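Local structure of oxidase (Sinorhizobium meliloti, 4FFU) at residues Ile29-Asp33 with Ala131-Asp135; Tyr34-Arg40 with Arg126-Lys132; Gly78-Ala82 with Pro116-Gly120; Phe104-Arg110 with Ala160-Ile166. The protein is of unproven function, belonging to the MaoC-like family, and may have monoamine oxidase activity. All coordinates share one frame; numbering follows the deposited sequence.

Interaction 1. Residues Ile29-Asp33 with Ala131-Asp135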
loop_
_atom_site.group_PDB
_atom_site.type_symbol
_atom_site.label_atom_id
_atom_site.label_comp_id
_atom_site.label_asym_id
_atom_site.label_seq_id
_atom_site.Cartn_x
_atom_site.Cartn_y
_atom_site.Cartn_z
ATOM N N ILE I 29 -7.279 -28.558 15.509
ATOM C CA ILE I 29 -8.117 -28.877 16.660
ATOM C C ILE I 29 -9.493 -29.284 16.152
ATOM O O ILE I 29 -10.227 -28.463 15.586
ATOM C CB ILE I 29 -8.259 -27.700 17.656
ATOM C CG1 ILE I 29 -6.904 -27.053 17.954
ATOM C CG2 ILE I 29 -8.954 -28.170 18.931
ATOM C CD1 ILE I 29 -7.001 -25.610 18.398
ATOM N N TYR I 30 -9.829 -30.557 16.352
ATOM C CA TYR I 30 -11.138 -31.082 15.993
ATOM C C TYR I 30 -12.158 -30.637 17.009
ATOM O O TYR I 30 -11.802 -30.229 18.119
ATOM C CB TYR I 30 -11.095 -32.606 15.929
ATOM C CG TYR I 30 -10.344 -33.103 14.723
ATOM C CD1 TYR I 30 -10.941 -33.090 13.458
ATOM C CD2 TYR I 30 -9.029 -33.562 14.833
ATOM C CE1 TYR I 30 -10.258 -33.539 12.345
ATOM C CE2 TYR I 30 -8.335 -34.009 13.720
ATOM C CZ TYR I 30 -8.956 -33.995 12.483
ATOM O OH TYR I 30 -8.286 -34.434 11.373
ATOM N N TYR I 31 -13.429 -30.734 16.632
ATOM C CA TYR I 31 -14.522 -30.181 17.433
ATOM C C TYR I 31 -14.479 -30.619 18.900
ATOM O O TYR I 31 -14.631 -29.788 19.801
ATOM C CB TYR I 31 -15.875 -30.513 16.805
ATOM C CG TYR I 31 -17.040 -30.197 17.718
ATOM C CD1 TYR I 31 -17.404 -28.872 17.974
ATOM C CD2 TYR I 31 -17.761 -31.224 18.356
ATOM C CE1 TYR I 31 -18.452 -28.571 18.814
ATOM C CE2 TYR I 31 -18.818 -30.929 19.210
ATOM C CZ TYR I 31 -19.153 -29.597 19.436
ATOM O OH TYR I 31 -20.191 -29.274 20.270
ATOM N N GLU I 32 -14.276 -31.921 19.122
ATOM C CA GLU I 32 -14.226 -32.507 20.474
ATOM C C GLU I 32 -13.096 -31.980 21.346
ATOM O O GLU I 32 -13.225 -31.953 22.570
ATOM C CB GLU I 32 -14.162 -34.043 20.415
ATOM C CG GLU I 32 -15.376 -34.698 19.767
ATOM C CD GLU I 32 -15.273 -34.813 18.249
ATOM O OE1 GLU I 32 -14.324 -34.262 17.644
ATOM O OE2 GLU I 32 -16.159 -35.461 17.658
ATOM N N ASP I 33 -11.991 -31.564 20.728
ATOM C CA ASP I 33 -10.825 -31.110 21.485
ATOM C C ASP I 33 -10.765 -29.605 21.816
ATOM O O ASP I 33 -9.859 -29.155 22.520
ATOM C CB ASP I 33 -9.547 -31.579 20.795
ATOM C CG ASP I 33 -9.533 -33.088 20.564
ATOM O OD1 ASP I 33 -10.140 -33.835 21.370
ATOM O OD2 ASP I 33 -8.925 -33.519 19.568
ATOM N N ALA I 131 -18.461 -21.361 23.686
ATOM C CA ALA I 131 -19.580 -22.331 23.587
ATOM C C ALA I 131 -19.341 -23.359 22.484
ATOM O O ALA I 131 -18.640 -23.073 21.493
ATOM C CB ALA I 131 -20.909 -21.625 23.357
ATOM N N LYS I 132 -19.928 -24.543 22.658
ATOM C CA LYS I 132 -19.789 -25.644 21.713
ATOM C C LYS I 132 -21.149 -26.302 21.565
ATOM O O LYS I 132 -21.772 -26.677 22.569
ATOM C CB LYS I 132 -18.769 -26.667 22.220
ATOM C CG LYS I 132 -17.337 -26.152 22.302
ATOM C CD LYS I 132 -16.417 -27.159 22.983
ATOM C CE LYS I 132 -16.207 -28.361 22.078
ATOM N NZ LYS I 132 -15.507 -29.472 22.778
ATOM N N GLU I 133 -21.650 -26.407 20.338
ATOM C CA GLU I 133 -22.868 -27.207 20.115
ATOM C C GLU I 133 -22.799 -28.090 18.870
ATOM O O GLU I 133 -21.944 -27.880 17.989
ATOM C CB GLU I 133 -24.104 -26.314 20.055
ATOM C CG GLU I 133 -24.130 -25.325 18.894
ATOM C CD GLU I 133 -25.413 -24.497 18.869
ATOM O OE1 GLU I 133 -25.346 -23.279 18.597
ATOM O OE2 GLU I 133 -26.494 -25.058 19.130
ATOM N N ASP I 134 -23.704 -29.068 18.798
ATOM C CA ASP I 134 -23.884 -29.851 17.576
ATOM C C ASP I 134 -24.296 -28.931 16.429
ATOM O O ASP I 134 -24.988 -27.931 16.634
ATOM C CB ASP I 134 -24.962 -30.922 17.771
ATOM C CG ASP I 134 -24.499 -32.085 18.632
ATOM O OD1 ASP I 134 -23.324 -32.126 19.058
ATOM O OD2 ASP I 134 -25.333 -32.979 18.887
ATOM N N ASP I 135 -23.847 -29.257 15.222
ATOM C CA ASP I 135 -24.304 -28.548 14.032
ATOM C C ASP I 135 -25.587 -29.222 13.539
ATOM O O ASP I 135 -25.575 -30.414 13.204
ATOM C CB ASP I 135 -23.225 -28.547 12.941
ATOM C CG ASP I 135 -23.405 -27.415 11.923
ATOM O OD1 ASP I 135 -24.402 -26.658 11.991
ATOM O OD2 ASP I 135 -22.529 -27.277 11.049
HETATM O O HOH W 1 -21.669 -31.154 21.098
#
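Lys132 lays the end of its side chain over one face of the Tyr31 ring, the two groups meeting at a slant. NZ of Lys132 stands 5.0 Å from the centroid of the Tyr31 ring and 8° off its normal, a cation-pi pair, while CE makes a CH-pi contact with the same face. A lysine suits this place because its long chain can lie on the ring and still end in a donor; the bend at chi3 (70°) brings NZ to within 3.1 Å of Tyr31 O, a weak hydrogen bond, its stronger bond being to Tyr34 O. With CG of Tyr31 anti to the backbone N (chi1 169°), the ring extends to the strand, where OH lies 3.6 Å from CB of Lys132. A water in the ring plane joins Tyr31 OH to Asp134 OD1, donating to the carboxylate at 2.8 Å; Arg169 holds that oxygen by a salt bridge. Putting an alanine at Tyr31 would probably leave the ammonium of Lys132 without its aromatic face and open a gap between turn and strand. The 3-10 segment 31-33 rests against the end of strand 122-134, and Tyr31 is also packed against Val167 of strand 157-168 and Arg169.

Interaction 2. Residues Tyr34-Arg40 with Arg126-Lys132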
loop_
_atom_site.group_PDB
_atom_site.type_symbol
_atom_site.label_atom_id
_atom_site.label_comp_id
_atom_site.label_asym_id
_atom_site.label_seq_id
_atom_site.Cartn_x
_atom_site.Cartn_y
_atom_site.Cartn_z
ATOM N N TYR I 34 -11.730 -28.820 21.331
ATOM C CA TYR I 34 -11.834 -27.442 21.796
ATOM C C TYR I 34 -12.198 -27.448 23.262
ATOM O O TYR I 34 -13.096 -28.187 23.677
ATOM C CB TYR I 34 -12.886 -26.667 20.990
ATOM C CG TYR I 34 -12.297 -25.994 19.764
ATOM C CD1 TYR I 34 -11.779 -24.696 19.832
ATOM C CD2 TYR I 34 -12.259 -26.649 18.537
ATOM C CE1 TYR I 34 -11.245 -24.071 18.699
ATOM C CE2 TYR I 34 -11.728 -26.038 17.411
ATOM C CZ TYR I 34 -11.215 -24.757 17.494
ATOM O OH TYR I 34 -10.694 -24.166 16.353
ATOM N N GLU I 35 -11.500 -26.647 24.055
ATOM C CA GLU I 35 -11.768 -26.630 25.485
ATOM C C GLU I 35 -12.496 -25.361 25.849
ATOM O O GLU I 35 -11.933 -24.286 25.706
ATOM C CB GLU I 35 -10.455 -26.685 26.269
ATOM C CG GLU I 35 -9.535 -27.803 25.832
ATOM C CD GLU I 35 -8.153 -27.663 26.435
ATOM O OE1 GLU I 35 -7.454 -26.662 26.135
ATOM O OE2 GLU I 35 -7.775 -28.558 27.211
ATOM N N GLN I 36 -13.734 -25.472 26.339
ATOM C CA GLN I 36 -14.419 -24.293 26.837
ATOM C C GLN I 36 -13.571 -23.597 27.868
ATOM O O GLN I 36 -13.018 -24.245 28.766
ATOM C CB GLN I 36 -15.758 -24.643 27.479
ATOM C CG GLN I 36 -16.800 -25.095 26.500
ATOM C CD GLN I 36 -18.037 -25.586 27.215
ATOM O OE1 GLN I 36 -18.587 -26.624 26.863
ATOM N NE2 GLN I 36 -18.454 -24.862 28.254
ATOM N N GLY I 37 -13.490 -22.274 27.749
ATOM C CA GLY I 37 -12.780 -21.472 28.717
ATOM C C GLY I 37 -11.330 -21.244 28.350
ATOM O O GLY I 37 -10.669 -20.439 28.993
ATOM N N HIS I 38 -10.825 -21.933 27.322
ATOM C CA HIS I 38 -9.422 -21.741 26.929
ATOM C C HIS I 38 -9.273 -20.312 26.434
ATOM O O HIS I 38 -10.113 -19.851 25.651
ATOM C CB HIS I 38 -8.999 -22.705 25.819
ATOM C CG HIS I 38 -7.606 -22.465 25.317
ATOM N ND1 HIS I 38 -7.323 -21.610 24.270
ATOM C CD2 HIS I 38 -6.413 -22.955 25.734
ATOM C CE1 HIS I 38 -6.018 -21.587 24.060
ATOM N NE2 HIS I 38 -5.444 -22.404 24.927
ATOM N N VAL I 39 -8.227 -19.623 26.890
ATOM C CA VAL I 39 -8.005 -18.216 26.532
ATOM C C VAL I 39 -6.629 -18.096 25.873
ATOM O O VAL I 39 -5.657 -18.694 26.362
ATOM C CB VAL I 39 -8.015 -17.300 27.787
ATOM C CG1 VAL I 39 -7.695 -15.850 27.419
ATOM C CG2 VAL I 39 -9.341 -17.383 28.527
ATOM N N ARG I 40 -6.555 -17.334 24.783
ATOM C CA ARG I 40 -5.260 -16.903 24.225
ATOM C C ARG I 40 -5.267 -15.386 24.011
ATOM O O ARG I 40 -6.324 -14.788 23.814
ATOM C CB ARG I 40 -4.943 -17.624 22.925
ATOM C CG ARG I 40 -6.028 -17.530 21.864
ATOM C CD ARG I 40 -5.533 -17.928 20.482
ATOM N NE ARG I 40 -6.665 -18.128 19.569
ATOM C CZ ARG I 40 -6.679 -17.814 18.275
ATOM N NH1 ARG I 40 -7.780 -18.047 17.561
ATOM N NH2 ARG I 40 -5.614 -17.263 17.694
ATOM N N ARG I 126 -7.946 -10.729 22.752
ATOM C CA ARG I 126 -8.108 -11.900 23.612
ATOM C C ARG I 126 -9.157 -12.806 22.990
ATOM O O ARG I 126 -10.239 -12.338 22.606
ATOM C CB ARG I 126 -8.556 -11.478 25.027
ATOM C CG ARG I 126 -8.636 -12.650 26.008
ATOM C CD ARG I 126 -8.706 -12.148 27.447
ATOM N NE ARG I 126 -9.906 -11.331 27.590
ATOM C CZ ARG I 126 -9.979 -10.217 28.307
ATOM N NH1 ARG I 126 -8.910 -9.775 28.953
ATOM N NH2 ARG I 126 -11.123 -9.538 28.362
ATOM N N VAL I 127 -8.853 -14.099 22.880
ATOM C CA VAL I 127 -9.802 -15.018 22.248
ATOM C C VAL I 127 -10.141 -16.105 23.255
ATOM O O VAL I 127 -9.238 -16.755 23.751
ATOM C CB VAL I 127 -9.229 -15.658 20.963
ATOM C CG1 VAL I 127 -10.256 -16.597 20.357
ATOM C CG2 VAL I 127 -8.880 -14.573 19.938
ATOM N N THR I 128 -11.430 -16.266 23.571
ATOM C CA THR I 128 -11.860 -17.225 24.593
ATOM C C THR I 128 -12.826 -18.210 23.946
ATOM O O THR I 128 -13.760 -17.787 23.254
ATOM C CB THR I 128 -12.583 -16.518 25.770
ATOM O OG1 THR I 128 -11.732 -15.514 26.340
ATOM C CG2 THR I 128 -12.961 -17.541 26.907
ATOM N N ILE I 129 -12.628 -19.511 24.170
ATOM C CA ILE I 129 -13.589 -20.499 23.682
ATOM C C ILE I 129 -14.816 -20.392 24.580
ATOM O O ILE I 129 -14.731 -20.605 25.797
ATOM C CB ILE I 129 -13.036 -21.955 23.650
ATOM C CG1 ILE I 129 -11.699 -22.049 22.897
ATOM C CG2 ILE I 129 -14.072 -22.915 23.072
ATOM C CD1 ILE I 129 -11.685 -21.505 21.491
ATOM N N ALA I 130 -15.951 -20.025 23.984
ATOM C CA ALA I 130 -17.119 -19.665 24.778
ATOM C C ALA I 130 -18.167 -20.748 24.827
ATOM O O ALA I 130 -18.750 -20.980 25.890
ATOM C CB ALA I 130 -17.747 -18.379 24.277
ATOM N N ALA I 131 -18.461 -21.361 23.686
ATOM C CA ALA I 131 -19.580 -22.331 23.587
ATOM C C ALA I 131 -19.341 -23.359 22.484
ATOM O O ALA I 131 -18.640 -23.073 21.493
ATOM C CB ALA I 131 -20.909 -21.625 23.357
ATOM N N LYS I 132 -19.928 -24.543 22.658
ATOM C CA LYS I 132 -19.789 -25.644 21.713
ATOM C C LYS I 132 -21.149 -26.302 21.565
ATOM O O LYS I 132 -21.772 -26.677 22.569
ATOM C CB LYS I 132 -18.769 -26.667 22.220
ATOM C CG LYS I 132 -17.337 -26.152 22.302
ATOM C CD LYS I 132 -16.417 -27.159 22.983
ATOM C CE LYS I 132 -16.207 -28.361 22.078
ATOM N NZ LYS I 132 -15.507 -29.472 22.778
HETATM O O HOH W 2 -17.113 -29.389 25.789
HETATM O O HOH W 3 -8.710 -19.472 22.804
#
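Arg40 and Val127 form an antiparallel hydrogen-bonded pair, and the adjoining Val39 and Thr128 a non-hydrogen-bonded one. The ladder is prolonged into the loop by Ile129 N to His38 O and by Gly37 N to Ile129 O, both 2.9 Å. Both bonds involve a type II turn, Glu35 to His38, closed by His38 N to Glu35 O, with Gly37 where a side chain would strike the preceding carbonyl. Between Ile129 and Lys132, strand 122-134 makes a classic bulge, Ala130 and Ala131 both facing Val145 of strand 141-151.

CD1 of Ile129 touches the rim of the Tyr34 ring, 3.6 Å from CD1 of Tyr34, the two side chains crossing at about a right angle; Ile129 also brings CB to 3.3 Å from Glu35 O. CG of Arg40 sits between the backbone N and the carbonyl carbon (chi1 54°) and the chain then runs extended, which lays it alongside Val127, with CG2 of Val127 over one guanidinium face; NH2 bonds to Thr95 O. One water bridges His38 ND1, His38 O and Val127 O. Lys132 reaches Tyr34 O with NZ at 2.9 Å. An alanine in place of Lys132 would probably leave Tyr34 O without this donor and the loop less firmly held.

Paired backbone amides thus set the register, and beyond the bulge the lysine ammonium takes over as donor.

Interaction 3. Residues Gly78-Ala82 with Pro116-Gly120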
loop_
_atom_site.group_PDB
_atom_site.type_symbol
_atom_site.label_atom_id
_atom_site.label_comp_id
_atom_site.label_asym_id
_atom_site.label_seq_id
_atom_site.Cartn_x
_atom_site.Cartn_y
_atom_site.Cartn_z
ATOM N N GLY I 78 -12.261 15.353 20.111
ATOM C CA GLY I 78 -11.267 16.283 19.518
ATOM C C GLY I 78 -10.205 15.697 18.613
ATOM O O GLY I 78 -9.267 16.395 18.198
ATOM N N GLN I 79 -10.341 14.416 18.275
ATOM C CA GLN I 79 -9.361 13.787 17.405
ATOM C C GLN I 79 -9.977 12.781 16.449
ATOM O O GLN I 79 -11.142 12.379 16.594
ATOM C CB GLN I 79 -8.240 13.138 18.208
ATOM C CG GLN I 79 -8.711 12.067 19.155
ATOM C CD GLN I 79 -7.556 11.504 19.946
ATOM O OE1 GLN I 79 -6.503 11.172 19.388
ATOM N NE2 GLN I 79 -7.751 11.363 21.236
ATOM N N ARG I 80 -9.204 12.422 15.429
ATOM C CA ARG I 80 -9.681 11.457 14.442
ATOM C C ARG I 80 -9.918 10.107 15.111
ATOM O O ARG I 80 -9.205 9.746 16.048
ATOM C CB ARG I 80 -8.665 11.297 13.313
ATOM C CG ARG I 80 -8.604 12.496 12.358
ATOM C CD ARG I 80 -7.351 12.372 11.505
ATOM N NE ARG I 80 -6.179 12.800 12.263
ATOM C CZ ARG I 80 -4.924 12.679 11.840
ATOM N NH1 ARG I 80 -4.665 12.074 10.666
ATOM N NH2 ARG I 80 -3.922 13.171 12.598
ATOM N N ILE I 81 -10.923 9.374 14.641
ATOM C CA ILE I 81 -11.233 8.058 15.201
ATOM C C ILE I 81 -11.142 6.987 14.118
ATOM O O ILE I 81 -11.487 7.229 12.962
ATOM C CB ILE I 81 -12.611 8.015 15.920
ATOM C CG1 ILE I 81 -13.760 8.213 14.936
ATOM C CG2 ILE I 81 -12.656 9.052 17.058
ATOM C CD1 ILE I 81 -15.170 8.017 15.498
ATOM N N ALA I 82 -10.654 5.819 14.499
ATOM C CA ALA I 82 -10.457 4.710 13.539
ATOM C C ALA I 82 -11.782 4.211 13.040
ATOM O O ALA I 82 -12.767 4.211 13.777
ATOM C CB ALA I 82 -9.698 3.571 14.229
ATOM N N PRO I 116 -13.953 4.212 21.168
ATOM C CA PRO I 116 -13.194 4.602 19.976
ATOM C C PRO I 116 -11.713 4.269 20.110
ATOM O O PRO I 116 -11.205 4.169 21.243
ATOM C CB PRO I 116 -13.375 6.138 19.916
ATOM C CG PRO I 116 -13.764 6.532 21.312
ATOM C CD PRO I 116 -14.509 5.378 21.892
ATOM N N VAL I 117 -11.038 4.094 18.964
ATOM C CA VAL I 117 -9.590 3.885 18.916
ATOM C C VAL I 117 -8.963 5.080 18.203
ATOM O O VAL I 117 -9.441 5.515 17.138
ATOM C CB VAL I 117 -9.233 2.560 18.183
ATOM C CG1 VAL I 117 -7.716 2.384 18.006
ATOM C CG2 VAL I 117 -9.836 1.376 18.943
ATOM N N HIS I 118 -7.893 5.602 18.792
ATOM C CA HIS I 118 -7.230 6.778 18.274
ATOM C C HIS I 118 -5.862 6.434 17.772
ATOM O O HIS I 118 -5.315 5.404 18.140
ATOM C CB HIS I 118 -7.087 7.814 19.397
ATOM C CG HIS I 118 -8.397 8.188 19.999
ATOM N ND1 HIS I 118 -8.677 8.022 21.341
ATOM C CD2 HIS I 118 -9.521 8.682 19.433
ATOM C CE1 HIS I 118 -9.921 8.410 21.575
ATOM N NE2 HIS I 118 -10.451 8.824 20.438
ATOM N N ILE I 119 -5.316 7.316 16.949
ATOM C CA ILE I 119 -3.921 7.183 16.489
ATOM C C ILE I 119 -3.015 7.075 17.702
ATOM O O ILE I 119 -3.119 7.892 18.637
ATOM C CB ILE I 119 -3.518 8.377 15.602
ATOM C CG1 ILE I 119 -4.306 8.332 14.264
ATOM C CG2 ILE I 119 -1.997 8.422 15.396
ATOM C CD1 ILE I 119 -4.214 9.623 13.445
ATOM N N GLY I 120 -2.156 6.054 17.715
ATOM C CA GLY I 120 -1.208 5.872 18.834
ATOM C C GLY I 120 -1.640 4.855 19.870
ATOM O O GLY I 120 -0.846 4.448 20.697
HETATM O O HOH W 4 -6.535 9.934 16.537
HETATM O O HOH W 5 -3.930 10.400 19.160
HETATM O O HOH W 6 -12.794 3.762 16.609
#
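Ala82 N donates to Val117 O at 2.9 Å, nearly straight, where the irregular run from Gln79 to Ala82 passes that from Pro116 to Ile119 at 101°. Both are connections of what is probably a hot-dog fold, as in MaoC relatives: residues 78-82 lead into helix 84-93, whereas the loop at 116-120 joins strands 103-113 and 122-134.

The flat amide of Gln79 stacks on the His118 ring, their planes 3° apart, with NE2 of Gln79 over the ring's centre and CD of Gln79 3.4 Å from CG of His118. Gln79 can do this because its CG sits between the backbone N and the carbonyl carbon (chi1 60°) and the chain then extends across the ring face. A flat polar group suits the site, since it covers the imidazole while OE1 still takes two waters. The ring is met at its edge too: Arg80 O lies in its plane, 3.6 Å from CD2 of His118, and CG2 of Ile81 comes near the same rim and also packs on CB of Pro116, 4.1 Å away.

CD1 of Ile119 stands over the middle of the Arg80 guanidinium, 3.5 Å from CZ of Arg80, while NH1 makes a salt bridge with Glu49 of helix 49-59. The small Ala82 brings CB to 4.1 Å from CB of Val117, and both residues pack on Ile87 of helix 84-93.

Water completes the junction: one molecule donates to Gln79 OE1 and Arg80 O and accepts from Ile119 N, and a second donates to Gln79 OE1 and, at 2.7 Å, to Ile119 O.

Interaction 4. Residues Phe104-Arg110 with Ala160-Ile166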
loop_
_atom_site.group_PDB
_atom_site.type_symbol
_atom_site.label_atom_id
_atom_site.label_comp_id
_atom_site.label_asym_id
_atom_site.label_seq_id
_atom_site.Cartn_x
_atom_site.Cartn_y
_atom_site.Cartn_z
ATOM N N PHE I 104 -14.076 -23.853 9.777
ATOM C CA PHE I 104 -14.586 -22.912 8.770
ATOM C C PHE I 104 -15.212 -21.700 9.466
ATOM O O PHE I 104 -16.020 -21.870 10.376
ATOM C CB PHE I 104 -15.655 -23.616 7.926
ATOM C CG PHE I 104 -16.446 -22.699 7.022
ATOM C CD1 PHE I 104 -15.859 -22.147 5.877
ATOM C CD2 PHE I 104 -17.790 -22.431 7.280
ATOM C CE1 PHE I 104 -16.594 -21.317 5.034
ATOM C CE2 PHE I 104 -18.529 -21.608 6.440
ATOM C CZ PHE I 104 -17.930 -21.050 5.314
ATOM N N SER I 105 -14.860 -20.497 9.012
ATOM C CA SER I 105 -15.458 -19.251 9.544
ATOM C C SER I 105 -16.861 -18.949 8.965
ATOM O O SER I 105 -17.027 -18.580 7.795
ATOM C CB SER I 105 -14.498 -18.076 9.341
ATOM O OG SER I 105 -15.066 -16.841 9.755
ATOM N N TYR I 106 -17.877 -19.120 9.798
ATOM C CA TYR I 106 -19.260 -19.073 9.386
ATOM C C TYR I 106 -19.765 -17.624 9.440
ATOM O O TYR I 106 -20.527 -17.188 8.576
ATOM C CB TYR I 106 -20.082 -19.982 10.317
ATOM C CG TYR I 106 -21.563 -19.937 10.110
ATOM C CD1 TYR I 106 -22.184 -20.710 9.116
ATOM C CD2 TYR I 106 -22.352 -19.137 10.910
ATOM C CE1 TYR I 106 -23.562 -20.669 8.948
ATOM C CE2 TYR I 106 -23.722 -19.092 10.752
ATOM C CZ TYR I 106 -24.316 -19.848 9.774
ATOM O OH TYR I 106 -25.678 -19.760 9.662
ATOM N N GLY I 107 -19.308 -16.881 10.441
ATOM C CA GLY I 107 -19.693 -15.471 10.605
ATOM C C GLY I 107 -19.443 -15.013 12.020
ATOM O O GLY I 107 -18.716 -15.681 12.769
ATOM N N TYR I 108 -20.036 -13.881 12.385
ATOM C CA TYR I 108 -19.858 -13.302 13.721
ATOM C C TYR I 108 -21.216 -12.853 14.240
ATOM O O TYR I 108 -22.057 -12.377 13.461
ATOM C CB TYR I 108 -18.942 -12.078 13.691
ATOM C CG TYR I 108 -17.481 -12.381 13.413
ATOM C CD1 TYR I 108 -17.045 -12.637 12.122
ATOM C CD2 TYR I 108 -16.538 -12.383 14.458
ATOM C CE1 TYR I 108 -15.707 -12.927 11.857
ATOM C CE2 TYR I 108 -15.204 -12.654 14.203
ATOM C CZ TYR I 108 -14.799 -12.919 12.907
ATOM O OH TYR I 108 -13.483 -13.209 12.641
ATOM N N ASP I 109 -21.414 -13.002 15.542
ATOM C CA ASP I 109 -22.588 -12.448 16.221
ATOM C C ASP I 109 -22.147 -11.332 17.156
ATOM O O ASP I 109 -20.998 -11.324 17.628
ATOM C CB ASP I 109 -23.296 -13.535 17.042
ATOM C CG ASP I 109 -24.217 -14.414 16.217
ATOM O OD1 ASP I 109 -24.561 -14.089 15.059
ATOM O OD2 ASP I 109 -24.633 -15.459 16.765
ATOM N N ARG I 110 -23.051 -10.385 17.411
ATOM C CA ARG I 110 -22.850 -9.369 18.458
ATOM C C ARG I 110 -21.534 -8.607 18.341
ATOM O O ARG I 110 -20.800 -8.453 19.311
ATOM C CB ARG I 110 -23.011 -9.993 19.861
ATOM C CG ARG I 110 -24.471 -10.216 20.195
ATOM C CD ARG I 110 -24.689 -11.137 21.395
ATOM N NE ARG I 110 -25.626 -12.167 20.949
ATOM C CZ ARG I 110 -25.250 -13.346 20.449
ATOM N NH1 ARG I 110 -26.159 -14.215 20.020
ATOM N NH2 ARG I 110 -23.959 -13.668 20.395
ATOM N N ALA I 160 -15.811 -6.001 20.657
ATOM C CA ALA I 160 -16.076 -7.391 21.006
ATOM C C ALA I 160 -16.913 -8.004 19.912
ATOM O O ALA I 160 -17.656 -7.299 19.244
ATOM C CB ALA I 160 -16.820 -7.468 22.336
ATOM N N ALA I 161 -16.776 -9.310 19.724
ATOM C CA ALA I 161 -17.576 -10.037 18.739
ATOM C C ALA I 161 -17.491 -11.514 19.056
ATOM O O ALA I 161 -16.464 -11.970 19.549
ATOM C CB ALA I 161 -17.046 -9.797 17.338
ATOM N N ASP I 162 -18.545 -12.254 18.722
ATOM C CA ASP I 162 -18.555 -13.712 18.853
ATOM C C ASP I 162 -18.323 -14.368 17.505
ATOM O O ASP I 162 -19.166 -14.266 16.604
ATOM C CB ASP I 162 -19.895 -14.185 19.428
ATOM C CG ASP I 162 -20.116 -13.725 20.858
ATOM O OD1 ASP I 162 -19.123 -13.429 21.550
ATOM O OD2 ASP I 162 -21.301 -13.629 21.270
ATOM N N HIS I 163 -17.171 -15.012 17.344
ATOM C CA HIS I 163 -16.814 -15.644 16.073
ATOM C C HIS I 163 -17.363 -17.068 16.056
ATOM O O HIS I 163 -17.079 -17.873 16.961
ATOM C CB HIS I 163 -15.297 -15.640 15.910
ATOM C CG HIS I 163 -14.826 -16.086 14.566
ATOM N ND1 HIS I 163 -13.516 -16.436 14.326
ATOM C CD2 HIS I 163 -15.474 -16.203 13.382
ATOM C CE1 HIS I 163 -13.377 -16.759 13.050
ATOM N NE2 HIS I 163 -14.551 -16.625 12.456
ATOM N N ILE I 164 -18.168 -17.363 15.043
ATOM C CA ILE I 164 -18.772 -18.666 14.903
ATOM C C ILE I 164 -17.967 -19.517 13.929
ATOM O O ILE I 164 -17.822 -19.178 12.740
ATOM C CB ILE I 164 -20.236 -18.593 14.394
ATOM C CG1 ILE I 164 -21.088 -17.712 15.310
ATOM C CG2 ILE I 164 -20.818 -19.998 14.310
ATOM C CD1 ILE I 164 -22.358 -17.232 14.640
ATOM N N LEU I 165 -17.480 -20.639 14.438
ATOM C CA LEU I 165 -16.716 -21.594 13.653
ATOM C C LEU I 165 -17.495 -22.883 13.463
ATOM O O LEU I 165 -18.166 -23.362 14.389
ATOM C CB LEU I 165 -15.411 -21.939 14.395
ATOM C CG LEU I 165 -14.431 -20.819 14.684
ATOM C CD1 LEU I 165 -13.241 -21.390 15.455
ATOM C CD2 LEU I 165 -14.000 -20.186 13.350
ATOM N N ILE I 166 -17.429 -23.440 12.257
ATOM C CA ILE I 166 -17.959 -24.783 12.013
ATOM C C ILE I 166 -16.735 -25.698 11.964
ATOM O O ILE I 166 -15.882 -25.561 11.064
ATOM C CB ILE I 166 -18.762 -24.861 10.700
ATOM C CG1 ILE I 166 -20.003 -23.964 10.786
ATOM C CG2 ILE I 166 -19.167 -26.310 10.374
ATOM C CD1 ILE I 166 -20.825 -23.959 9.515
#
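The antiparallel pairing of strands 103-113 and 157-168, neighbours in the antiparallel sheet, includes the hydrogen-bonded pair Phe104 and Ile166, which exchange two backbone bonds of 2.8 Å. CD1 of Ile166 touches both aromatic side chains, near the edge of the Phe104 ring and 3.5 Å from CD1 of Tyr106. On the face of the sheet that carries Ser105, Tyr108 and His163, Ser105 OG and His163 NE2 share a hydrogen bond of 2.8 Å. With CG anti to the backbone N (chi1 -172°), the His163 ring lies flat against Tyr108 in an offset stack, planes at 5° and centroids 4.2 Å apart; CD2 of Leu165 covers its opposite face. The serine bond at one edge would help fix the rotation of the imidazole.

A classic beta bulge shifts the register by one between Ser105 and Gly107: Tyr106 and Gly107 both face Ile164. Glycine suits Gly107, whose extended backbone has a positive phi (160°) that residues with side chains seldom adopt. Gly107 and Tyr108 also pair with a strand of the second subunit, so the sheet continues across the interface.

Near the corner at Asp109, Arg110 NH2 meets Asp162 OD2 at 2.8 Å in a salt bridge whose hydrogen bond is weak. Asp162 OD1 binds Arg147, while Asp109 OD1 pairs with Arg112 of the second subunit.

In the fold
From the N terminus, residues 29-33 and 34-40 run on in sequence, and both return to strand 122-134: interactions 1 and 2 close loops of 97 and 85 residues that end on the same part of that strand, sharing Ala131 and Lys132. They touch where Ile29 O meets the Tyr34 ring. Interaction 3 is nested inside both loops, on the opposite side of the chain's centre, and joins two connections beside helices 49-59 and 84-93. Interaction 4 crosses all three, since 104-110 falls within their loops and 160-166 after them; it adds strand 103-113, outermost within this chain, to the sheet. Asp135 packs on Ile166, and Tyr34 on Leu165, linking interactions 1 and 2 to interaction 4.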